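Bifunctional autolysin (Staphylococcus aureus subsp. aureus Mu50, PDB 6FXO) is a bifunctional peptidoglycan hydrolase whose glycoside hydrolase family 73 domain probably cleaves cell-wall glycan strands as an N-acetylglucosaminidase. Local coordinates at residues 16-21 and 43-48; 53-58 and 62-67; 200-205 and 239-244. All blocks are in the same frame, centred on the assembly; numbering follows the deposited sequence.

Interaction 1 of 3, residues 16-21 and 43-48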
loop_
_atom_site.group_PDB
_atom_site.type_symbol
_atom_site.label_atom_id
_atom_site.label_comp_id
_atom_site.label_asym_id
_atom_site.label_seq_id
_atom_site.Cartn_x
_atom_site.Cartn_y
_atom_site.Cartn_z
ATOM N N GLN A 16 11.898 -24.005 2.289
ATOM C CA GLN A 16 11.687 -24.144 0.851
ATOM C C GLN A 16 11.387 -22.812 0.241
ATOM O O GLN A 16 12.020 -22.409 -0.732
ATOM C CB GLN A 16 10.481 -25.076 0.558
ATOM C CG GLN A 16 10.559 -25.978 -0.694
ATOM C CD GLN A 16 9.257 -26.739 -0.929
ATOM O OE1 GLN A 16 8.834 -27.542 -0.092
ATOM N NE2 GLN A 16 8.612 -26.596 -2.115
ATOM N N VAL A 17 10.432 -22.107 0.839
ATOM C CA VAL A 17 10.103 -20.795 0.258
ATOM C C VAL A 17 11.197 -19.739 0.272
ATOM O O VAL A 17 11.258 -18.905 -0.626
ATOM C CB VAL A 17 8.768 -20.249 0.797
ATOM C CG1 VAL A 17 7.610 -21.094 0.286
ATOM C CG2 VAL A 17 8.777 -20.207 2.315
ATOM N N ALA A 18 12.033 -19.756 1.298
ATOM C CA ALA A 18 13.118 -18.791 1.388
ATOM C C ALA A 18 14.255 -19.076 0.405
ATOM O O ALA A 18 14.765 -18.142 -0.214
ATOM C CB ALA A 18 13.664 -18.752 2.803
ATOM N N GLN A 19 14.682 -20.358 0.277
ATOM C CA GLN A 19 15.735 -20.708 -0.632
ATOM C C GLN A 19 15.224 -20.376 -2.021
ATOM O O GLN A 19 16.019 -19.982 -2.872
ATOM C CB GLN A 19 16.094 -22.220 -0.487
ATOM C CG GLN A 19 17.513 -22.710 -0.910
ATOM C CD GLN A 19 18.679 -22.511 0.069
ATOM O OE1 GLN A 19 19.523 -21.633 -0.120
ATOM N NE2 GLN A 19 18.731 -23.298 1.153
ATOM N N ILE A 20 13.874 -20.507 -2.254
ATOM C CA ILE A 20 13.385 -20.173 -3.589
ATOM C C ILE A 20 13.650 -18.690 -3.913
ATOM O O ILE A 20 13.935 -18.357 -5.067
ATOM C CB ILE A 20 11.874 -20.519 -3.722
ATOM C CG1 ILE A 20 11.649 -22.032 -3.573
ATOM C CG2 ILE A 20 11.329 -20.024 -5.058
ATOM C CD1 ILE A 20 10.186 -22.428 -3.399
ATOM N N GLN A 21 13.560 -17.803 -2.893
ATOM C CA GLN A 21 13.822 -16.376 -3.134
ATOM C C GLN A 21 15.236 -16.096 -3.526
ATOM O O GLN A 21 15.537 -15.197 -4.309
ATOM C CB GLN A 21 13.500 -15.542 -1.874
ATOM C CG GLN A 21 12.739 -14.228 -2.088
ATOM C CD GLN A 21 11.310 -14.483 -2.504
ATOM O OE1 GLN A 21 10.767 -13.854 -3.405
ATOM N NE2 GLN A 21 10.758 -15.536 -1.907
ATOM N N ASN A 43 19.502 -16.627 5.843
ATOM C CA ASN A 43 18.842 -16.230 7.077
ATOM C C ASN A 43 18.079 -14.898 6.999
ATOM O O ASN A 43 17.057 -14.723 7.656
ATOM C CB ASN A 43 19.842 -16.247 8.241
ATOM C CG ASN A 43 19.912 -17.584 8.952
ATOM O OD1 ASN A 43 20.506 -18.531 8.426
ATOM N ND2 ASN A 43 19.369 -17.748 10.165
ATOM N N ASP A 44 18.582 -13.980 6.170
ATOM C CA ASP A 44 18.020 -12.655 5.949
ATOM C C ASP A 44 16.630 -12.691 5.316
ATOM O O ASP A 44 15.774 -11.861 5.622
ATOM C CB ASP A 44 18.999 -11.886 5.053
ATOM C CG ASP A 44 20.032 -11.063 5.792
ATOM O OD1 ASP A 44 20.777 -11.642 6.615
ATOM O OD2 ASP A 44 20.167 -9.868 5.480
ATOM N N VAL A 45 16.421 -13.671 4.438
ATOM C CA VAL A 45 15.168 -13.874 3.731
ATOM C C VAL A 45 14.203 -14.722 4.540
ATOM O O VAL A 45 13.014 -14.447 4.545
ATOM C CB VAL A 45 15.480 -14.517 2.356
ATOM C CG1 VAL A 45 14.206 -14.717 1.542
ATOM C CG2 VAL A 45 16.483 -13.666 1.587
ATOM N N LYS A 46 14.728 -15.755 5.215
ATOM C CA LYS A 46 13.983 -16.685 6.048
ATOM C C LYS A 46 13.353 -15.955 7.253
ATOM O O LYS A 46 12.290 -16.348 7.724
ATOM C CB LYS A 46 14.946 -17.845 6.440
ATOM C CG LYS A 46 14.831 -18.542 7.802
ATOM C CD LYS A 46 16.110 -19.419 8.031
ATOM C CE LYS A 46 16.161 -20.262 9.298
ATOM N NZ LYS A 46 17.488 -20.959 9.494
ATOM N N HIS A 47 14.000 -14.872 7.712
ATOM C CA HIS A 47 13.536 -14.060 8.862
ATOM C C HIS A 47 12.523 -12.981 8.483
ATOM O O HIS A 47 11.603 -12.681 9.216
ATOM C CB HIS A 47 14.753 -13.436 9.587
ATOM C CG HIS A 47 14.445 -12.529 10.736
ATOM N ND1 HIS A 47 14.614 -11.164 10.645
ATOM C CD2 HIS A 47 14.165 -12.797 12.034
ATOM C CE1 HIS A 47 14.457 -10.629 11.854
ATOM N NE2 HIS A 47 14.188 -11.600 12.714
ATOM N N ALA A 48 12.751 -12.381 7.358
ATOM C CA ALA A 48 11.916 -11.342 6.827
ATOM C C ALA A 48 10.589 -11.913 6.272
ATOM O O ALA A 48 9.602 -11.187 6.165
ATOM C CB ALA A 48 12.662 -10.619 5.750
#
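Gln21 runs from its backbone across Val45 and on towards the neighbouring part of the fold. Its CB lies 3.6 Å from Val45 CG1, the nearest approach between the two helices here, and its CG keeps to the same methyl at 3.9 Å. There the chain bends, with a chi2 of 70°, and this turn carries the amide away from Val45: the end of the side chain packs beside the ring of Trp200, and OE1 accepts a hydrogen bond from Gln209 NE2. The carbonyl end of the amide thus finds its partner beyond the helix pair, while the aliphatic root does the touching within it.

The pair is formed by helix 14-22 and helix 42-49, which are packed across each other at a steep incline, their segment axes 8.7 Å apart and their N-to-C directions 128° apart. Ala18 and Gln21, one turn apart, present the same side of the first helix to the second. The Val45 methyl CG1, held anti to the backbone N (chi1 -178°), faces both, closer to Gln21; it also comes within 3.9 Å of Ala18 O, a van der Waals neighbour. Val45 touches Trp200 as well, so helix 195-200 backs the joint.

Ala18 meets Lys46 at the root. With only a methyl to place, Ala18 CB comes to 3.9 Å from Lys46 CA, and the two residues' CA atoms are just 5.2 Å apart. Beyond CG the lysine chain is extended and leads away from helix 14-22, leaving its CB as the part of the side chain that touches Ala18.

Interaction 2 of 3, residues 53-58 and 62-67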
loop_
_atom_site.group_PDB
_atom_site.type_symbol
_atom_site.label_atom_id
_atom_site.label_comp_id
_atom_site.label_asym_id
_atom_site.label_seq_id
_atom_site.Cartn_x
_atom_site.Cartn_y
_atom_site.Cartn_z
ATOM N N ARG A 53 6.713 -14.955 12.729
ATOM C CA ARG A 53 7.260 -13.874 13.516
ATOM C C ARG A 53 6.508 -12.578 13.219
ATOM O O ARG A 53 6.180 -11.863 14.159
ATOM C CB ARG A 53 8.760 -13.677 13.237
ATOM C CG ARG A 53 9.243 -12.289 13.628
ATOM C CD ARG A 53 10.525 -11.894 12.929
ATOM N NE ARG A 53 10.712 -10.443 12.969
ATOM C CZ ARG A 53 11.076 -9.726 11.907
ATOM N NH1 ARG A 53 11.310 -10.328 10.736
ATOM N NH2 ARG A 53 11.223 -8.412 12.012
ATOM N N LEU A 54 6.222 -12.276 11.915
ATOM C CA LEU A 54 5.523 -11.078 11.612
ATOM C C LEU A 54 4.117 -11.048 12.219
ATOM O O LEU A 54 3.718 -9.973 12.630
ATOM C CB LEU A 54 5.511 -10.908 10.087
ATOM C CG LEU A 54 6.842 -11.249 9.407
ATOM C CD1 LEU A 54 6.657 -11.361 7.907
ATOM C CD2 LEU A 54 7.902 -10.202 9.766
ATOM N N ALA A 55 3.387 -12.204 12.330
ATOM C CA ALA A 55 2.029 -12.100 12.932
ATOM C C ALA A 55 1.981 -11.662 14.431
ATOM O O ALA A 55 1.034 -11.033 14.849
ATOM C CB ALA A 55 1.271 -13.417 12.778
ATOM N N GLN A 56 2.992 -11.994 15.183
ATOM C CA GLN A 56 3.085 -11.654 16.603
ATOM C C GLN A 56 3.363 -10.208 16.946
ATOM O O GLN A 56 3.072 -9.772 18.038
ATOM C CB GLN A 56 4.009 -12.611 17.356
ATOM C CG GLN A 56 3.692 -14.072 17.062
ATOM C CD GLN A 56 4.071 -14.962 18.211
ATOM O OE1 GLN A 56 3.231 -15.595 18.860
ATOM N NE2 GLN A 56 5.349 -14.956 18.528
ATOM N N ASP A 57 3.959 -9.490 16.019
ATOM C CA ASP A 57 4.281 -8.096 16.176
ATOM C C ASP A 57 3.103 -7.208 15.745
ATOM O O ASP A 57 2.613 -7.331 14.613
ATOM C CB ASP A 57 5.505 -7.743 15.335
ATOM C CG ASP A 57 6.071 -6.399 15.692
ATOM O OD1 ASP A 57 5.565 -5.391 15.167
ATOM O OD2 ASP A 57 7.020 -6.354 16.499
ATOM N N PRO A 58 2.645 -6.331 16.638
ATOM C CA PRO A 58 1.515 -5.421 16.319
ATOM C C PRO A 58 1.719 -4.490 15.086
ATOM O O PRO A 58 0.709 -4.130 14.478
ATOM C CB PRO A 58 1.415 -4.502 17.561
ATOM C CG PRO A 58 2.236 -5.197 18.655
ATOM C CD PRO A 58 3.340 -5.914 17.881
ATOM N N TYR A 62 0.528 -5.757 9.988
ATOM C CA TYR A 62 -0.198 -5.043 8.966
ATOM C C TYR A 62 0.082 -5.454 7.545
ATOM O O TYR A 62 -0.668 -5.041 6.668
ATOM C CB TYR A 62 -0.357 -3.501 9.270
ATOM C CG TYR A 62 -1.409 -3.181 10.335
ATOM C CD1 TYR A 62 -1.168 -3.444 11.678
ATOM C CD2 TYR A 62 -2.671 -2.693 9.990
ATOM C CE1 TYR A 62 -2.141 -3.250 12.643
ATOM C CE2 TYR A 62 -3.683 -2.471 10.971
ATOM C CZ TYR A 62 -3.397 -2.746 12.271
ATOM O OH TYR A 62 -4.330 -2.425 13.233
ATOM N N GLN A 63 1.183 -6.280 7.308
ATOM C CA GLN A 63 1.512 -6.731 5.970
ATOM C C GLN A 63 0.474 -7.762 5.534
ATOM O O GLN A 63 0.391 -8.086 4.364
ATOM C CB GLN A 63 2.949 -7.284 5.838
ATOM C CG GLN A 63 3.324 -8.534 6.626
ATOM C CD GLN A 63 4.843 -8.497 6.691
ATOM O OE1 GLN A 63 5.558 -8.884 5.678
ATOM N NE2 GLN A 63 5.362 -7.994 7.903
ATOM N N PHE A 64 -0.215 -8.315 6.497
ATOM C CA PHE A 64 -1.279 -9.306 6.250
ATOM C C PHE A 64 -2.680 -8.651 6.203
ATOM O O PHE A 64 -3.675 -9.348 6.019
ATOM C CB PHE A 64 -1.245 -10.466 7.191
ATOM C CG PHE A 64 0.118 -11.048 7.446
ATOM C CD1 PHE A 64 0.855 -11.686 6.407
ATOM C CD2 PHE A 64 0.701 -10.942 8.693
ATOM C CE1 PHE A 64 2.092 -12.150 6.655
ATOM C CE2 PHE A 64 1.975 -11.434 8.919
ATOM C CZ PHE A 64 2.665 -12.034 7.903
ATOM N N LEU A 65 -2.758 -7.327 6.434
ATOM C CA LEU A 65 -4.066 -6.684 6.380
ATOM C C LEU A 65 -4.587 -6.753 4.889
ATOM O O LEU A 65 -3.820 -6.464 3.981
ATOM C CB LEU A 65 -3.983 -5.177 6.811
ATOM C CG LEU A 65 -5.235 -4.308 6.688
ATOM C CD1 LEU A 65 -6.207 -4.530 7.951
ATOM C CD2 LEU A 65 -4.900 -2.807 6.410
ATOM N N ARG A 66 -5.860 -7.073 4.649
ATOM C CA ARG A 66 -6.338 -7.096 3.278
ATOM C C ARG A 66 -6.740 -5.707 2.765
ATOM O O ARG A 66 -7.631 -5.051 3.267
ATOM C CB ARG A 66 -7.537 -8.085 3.108
ATOM C CG ARG A 66 -7.240 -9.583 3.299
ATOM C CD ARG A 66 -6.699 -10.350 2.050
ATOM N NE ARG A 66 -7.736 -10.426 1.023
ATOM C CZ ARG A 66 -8.486 -11.493 0.732
ATOM N NH1 ARG A 66 -8.327 -12.623 1.406
ATOM N NH2 ARG A 66 -9.428 -11.414 -0.191
ATOM N N LEU A 67 -5.980 -5.246 1.779
ATOM C CA LEU A 67 -6.050 -3.998 1.072
ATOM C C LEU A 67 -7.211 -3.909 0.087
ATOM O O LEU A 67 -7.545 -2.836 -0.390
ATOM C CB LEU A 67 -4.650 -3.863 0.360
ATOM C CG LEU A 67 -3.393 -3.865 1.330
ATOM C CD1 LEU A 67 -2.108 -3.654 0.601
ATOM C CD2 LEU A 67 -3.538 -2.617 2.336
#
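Gln63 NE2 is gripped by two acceptors, Leu60 O and Asn218 OD1, and the amide so fixed lies against Leu54. The nitrogen is 3.6 Å from Leu54 CB, while Gln63 OE1 is 3.5 Å from Leu54 CD1, so both ends of the amide rest on the leucine as it crosses the glutamine at about a right angle. The first torsion of Gln63 (chi1 64°) sets CG between the backbone N and the carbonyl carbon; beyond it the chain is extended and delivers the amide to Leu54.

That same CG sits over the centre of the Phe64 ring, 3.7 Å above its plane, a CH-pi type of approach by the glutamine's aliphatic part, while its amide presses on the leucine. Phe64 completes the trio: its CZ touches Leu54 CB at 3.8 Å. The ring also turns an edge to helix 51-56, with CE2 3.8 Å from Ala55 N, which lies near the ring plane. Further along, Pro58 O meets the edge of the Tyr62 ring in its plane, 3.4 Å from CD1, a contact of a carbonyl with ring C-H.

The contact joins the end of helix 51-56, and the loop that leaves it, to a 3-10 turn a few residues on, and the chain turns a sharp corner between them. Tyr196 of helix 195-200 meets Phe64, and Asn218 belongs to helix 216-231, so the corner is packed against parts of the GH73 family region.

No hydrogen bond joins the two segments directly. Their fit is van der Waals contact, partly apolar and partly of carbon against amide and carbonyl groups, and the buried amide is oriented chiefly by its partners outside them, which implies that Leu54 packs on a group whose rotation is already set.

Interaction 3 of 3, residues 200-205 and 239-244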
loop_
_atom_site.group_PDB
_atom_site.type_symbol
_atom_site.label_atom_id
_atom_site.label_comp_id
_atom_site.label_asym_id
_atom_site.label_seq_id
_atom_site.Cartn_x
_atom_site.Cartn_y
_atom_site.Cartn_z
ATOM N N TRP A 200 6.409 -11.432 -1.473
ATOM C CA TRP A 200 6.715 -12.838 -1.652
ATOM C C TRP A 200 5.806 -13.652 -2.592
ATOM O O TRP A 200 6.198 -14.738 -3.020
ATOM C CB TRP A 200 6.760 -13.432 -0.246
ATOM C CG TRP A 200 7.464 -12.504 0.706
ATOM C CD1 TRP A 200 6.896 -11.676 1.621
ATOM C CD2 TRP A 200 8.874 -12.268 0.772
ATOM N NE1 TRP A 200 7.872 -10.933 2.255
ATOM C CE2 TRP A 200 9.090 -11.282 1.758
ATOM C CE3 TRP A 200 9.973 -12.797 0.095
ATOM C CZ2 TRP A 200 10.363 -10.812 2.080
ATOM C CZ3 TRP A 200 11.236 -12.330 0.416
ATOM C CH2 TRP A 200 11.420 -11.351 1.399
ATOM N N ASN A 201 4.600 -13.129 -2.908
ATOM C CA ASN A 201 3.670 -13.817 -3.782
ATOM C C ASN A 201 3.500 -15.289 -3.411
ATOM O O ASN A 201 3.893 -16.103 -4.221
ATOM C CB ASN A 201 4.160 -13.758 -5.222
ATOM C CG ASN A 201 3.080 -14.006 -6.237
ATOM O OD1 ASN A 201 2.394 -15.032 -6.194
ATOM N ND2 ASN A 201 2.924 -13.165 -7.236
ATOM N N PRO A 202 2.916 -15.673 -2.257
ATOM C CA PRO A 202 2.816 -17.116 -2.040
ATOM C C PRO A 202 2.072 -17.946 -3.175
ATOM O O PRO A 202 2.473 -19.098 -3.305
ATOM C CB PRO A 202 2.172 -17.217 -0.650
ATOM C CG PRO A 202 2.590 -15.890 0.054
ATOM C CD PRO A 202 2.615 -14.877 -1.041
ATOM N N ALA A 203 1.031 -17.481 -3.957
ATOM C CA ALA A 203 0.466 -18.391 -4.955
ATOM C C ALA A 203 1.510 -18.768 -6.034
ATOM O O ALA A 203 1.520 -19.906 -6.505
ATOM C CB ALA A 203 -0.759 -17.765 -5.608
ATOM N N HIS A 204 2.372 -17.800 -6.429
ATOM C CA HIS A 204 3.407 -18.015 -7.423
ATOM C C HIS A 204 4.721 -17.420 -6.905
ATOM O O HIS A 204 5.103 -16.327 -7.350
ATOM C CB HIS A 204 3.015 -17.471 -8.808
ATOM C CG HIS A 204 1.597 -17.778 -9.166
ATOM N ND1 HIS A 204 1.217 -19.001 -9.678
ATOM C CD2 HIS A 204 0.463 -17.081 -8.936
ATOM C CE1 HIS A 204 -0.109 -19.042 -9.743
ATOM N NE2 HIS A 204 -0.584 -17.894 -9.296
ATOM N N PRO A 205 5.426 -18.098 -5.988
ATOM C CA PRO A 205 6.682 -17.495 -5.509
ATOM C C PRO A 205 7.687 -17.185 -6.600
ATOM O O PRO A 205 7.875 -17.937 -7.552
ATOM C CB PRO A 205 7.293 -18.576 -4.622
ATOM C CG PRO A 205 6.103 -19.311 -4.050
ATOM C CD PRO A 205 5.070 -19.325 -5.203
ATOM N N ASP A 239 -4.873 -11.736 6.565
ATOM C CA ASP A 239 -4.643 -12.985 5.804
ATOM C C ASP A 239 -3.195 -13.360 5.929
ATOM O O ASP A 239 -2.359 -12.719 5.316
ATOM C CB ASP A 239 -4.923 -12.666 4.317
ATOM C CG ASP A 239 -5.108 -13.814 3.333
ATOM O OD1 ASP A 239 -4.444 -14.862 3.505
ATOM O OD2 ASP A 239 -5.814 -13.615 2.319
ATOM N N ILE A 240 -2.916 -14.403 6.706
ATOM C CA ILE A 240 -1.627 -14.934 6.993
ATOM C C ILE A 240 -1.253 -16.295 6.355
ATOM O O ILE A 240 -1.886 -17.318 6.606
ATOM C CB ILE A 240 -1.522 -14.976 8.551
ATOM C CG1 ILE A 240 -1.900 -13.596 9.174
ATOM C CG2 ILE A 240 -0.132 -15.400 9.009
ATOM C CD1 ILE A 240 -2.023 -13.615 10.718
ATOM N N PRO A 241 -0.279 -16.285 5.457
ATOM C CA PRO A 241 0.161 -17.541 4.823
ATOM C C PRO A 241 0.749 -18.478 5.872
ATOM O O PRO A 241 1.401 -17.962 6.780
ATOM C CB PRO A 241 1.270 -17.092 3.862
ATOM C CG PRO A 241 0.984 -15.632 3.595
ATOM C CD PRO A 241 0.445 -15.113 4.908
ATOM N N GLN A 242 0.584 -19.810 5.787
ATOM C CA GLN A 242 1.208 -20.593 6.851
ATOM C C GLN A 242 2.119 -21.634 6.232
ATOM O O GLN A 242 1.779 -22.215 5.204
ATOM C CB GLN A 242 0.168 -21.294 7.741
ATOM C CG GLN A 242 -0.656 -20.386 8.649
ATOM C CD GLN A 242 -1.051 -21.101 9.923
ATOM O OE1 GLN A 242 -1.914 -21.980 9.931
ATOM N NE2 GLN A 242 -0.478 -20.687 11.050
ATOM N N TYR A 243 3.282 -21.857 6.851
ATOM C CA TYR A 243 4.216 -22.849 6.329
ATOM C C TYR A 243 4.421 -23.884 7.425
ATOM O O TYR A 243 4.530 -23.500 8.590
ATOM C CB TYR A 243 5.582 -22.193 5.985
ATOM C CG TYR A 243 5.560 -20.946 5.110
ATOM C CD1 TYR A 243 5.403 -21.036 3.739
ATOM C CD2 TYR A 243 5.730 -19.684 5.664
ATOM C CE1 TYR A 243 5.418 -19.908 2.935
ATOM C CE2 TYR A 243 5.752 -18.537 4.865
ATOM C CZ TYR A 243 5.600 -18.658 3.511
ATOM O OH TYR A 243 5.681 -17.521 2.769
ATOM N N LYS A 244 4.492 -25.180 7.071
ATOM C CA LYS A 244 4.692 -26.206 8.107
ATOM C C LYS A 244 5.375 -27.490 7.607
ATOM O O LYS A 244 6.493 -27.373 7.059
ATOM C CB LYS A 244 3.357 -26.536 8.825
ATOM C CG LYS A 244 3.064 -25.628 10.024
ATOM C CD LYS A 244 2.328 -26.308 11.185
ATOM C CE LYS A 244 2.071 -25.310 12.297
ATOM N NZ LYS A 244 1.360 -25.902 13.466
ATOM O OXT LYS A 244 4.802 -28.590 7.774
#
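Two proline rings meet almost alone here: Pro202 CG lies 3.9 Å from Pro241 CG. The rings cross obliquely, touching through their CG corners rather than lying flat on one another. Pro202 belongs to the turn after helix 195-200, and Pro241 to strand 237-242.

A second, looser neighbour is Tyr243, whose OH comes to 4.4 Å from Pro202 CG. The hydroxyl is engaged in a hydrogen bond with Tyr196 OH, so it passes the proline as a neighbour and not as a partner. Tyr196 also touches both prolines, which makes this one residue of helix 195-200 a common backing for the contact.

What presents Pro202 is the turn around it. Asn201 leaves the helix with a positive phi of 47°, and its OD1 accepts from His204 N at 2.8 Å, with an N-H...O angle of 149° and the donor tilted 31° from the carbonyl plane. This Asx motif closes the chain around Pro202 and Ala203.

On the other side, strand 237-242 pairs in parallel with strand 4-9 through the backbones of Ile240 and Gln242. Pro241 stands between those two, where its lack of an N-H costs that pairing nothing; its carbonyl O is bonded to Thr51 OG1, and its ring also touches Phe64.

With no hydrogen bond across it and just 96 Å² buried, the joint rests on van der Waals contact between rigid rings, each positioned by polar bonds of its own surroundings.

Interactions 1 and 2 are buried contacts, whereas interaction 3 is partly buried and the smallest. Interaction 1 joins two helices, interaction 2 a helix end to the 3-10 turn soon after it, and interaction 3 a turn to a strand distant in sequence. Helices 42-49 and 51-56 are consecutive, and His47 O with Arg53 NH1 ties interaction 1 to interaction 2. Trp200 and Tyr243 of interaction 3 also reach helix 14-22. Segments 62-67 and 239-244 share polar bonds, Phe64 O to Asp239 N and the Arg66-Asp239 salt bridge. No hydrogen bond crosses any contact: interaction 1 is aliphatic, interaction 2 sets a leucine against an amide and an aromatic ring, and interaction 3 is ring against ring.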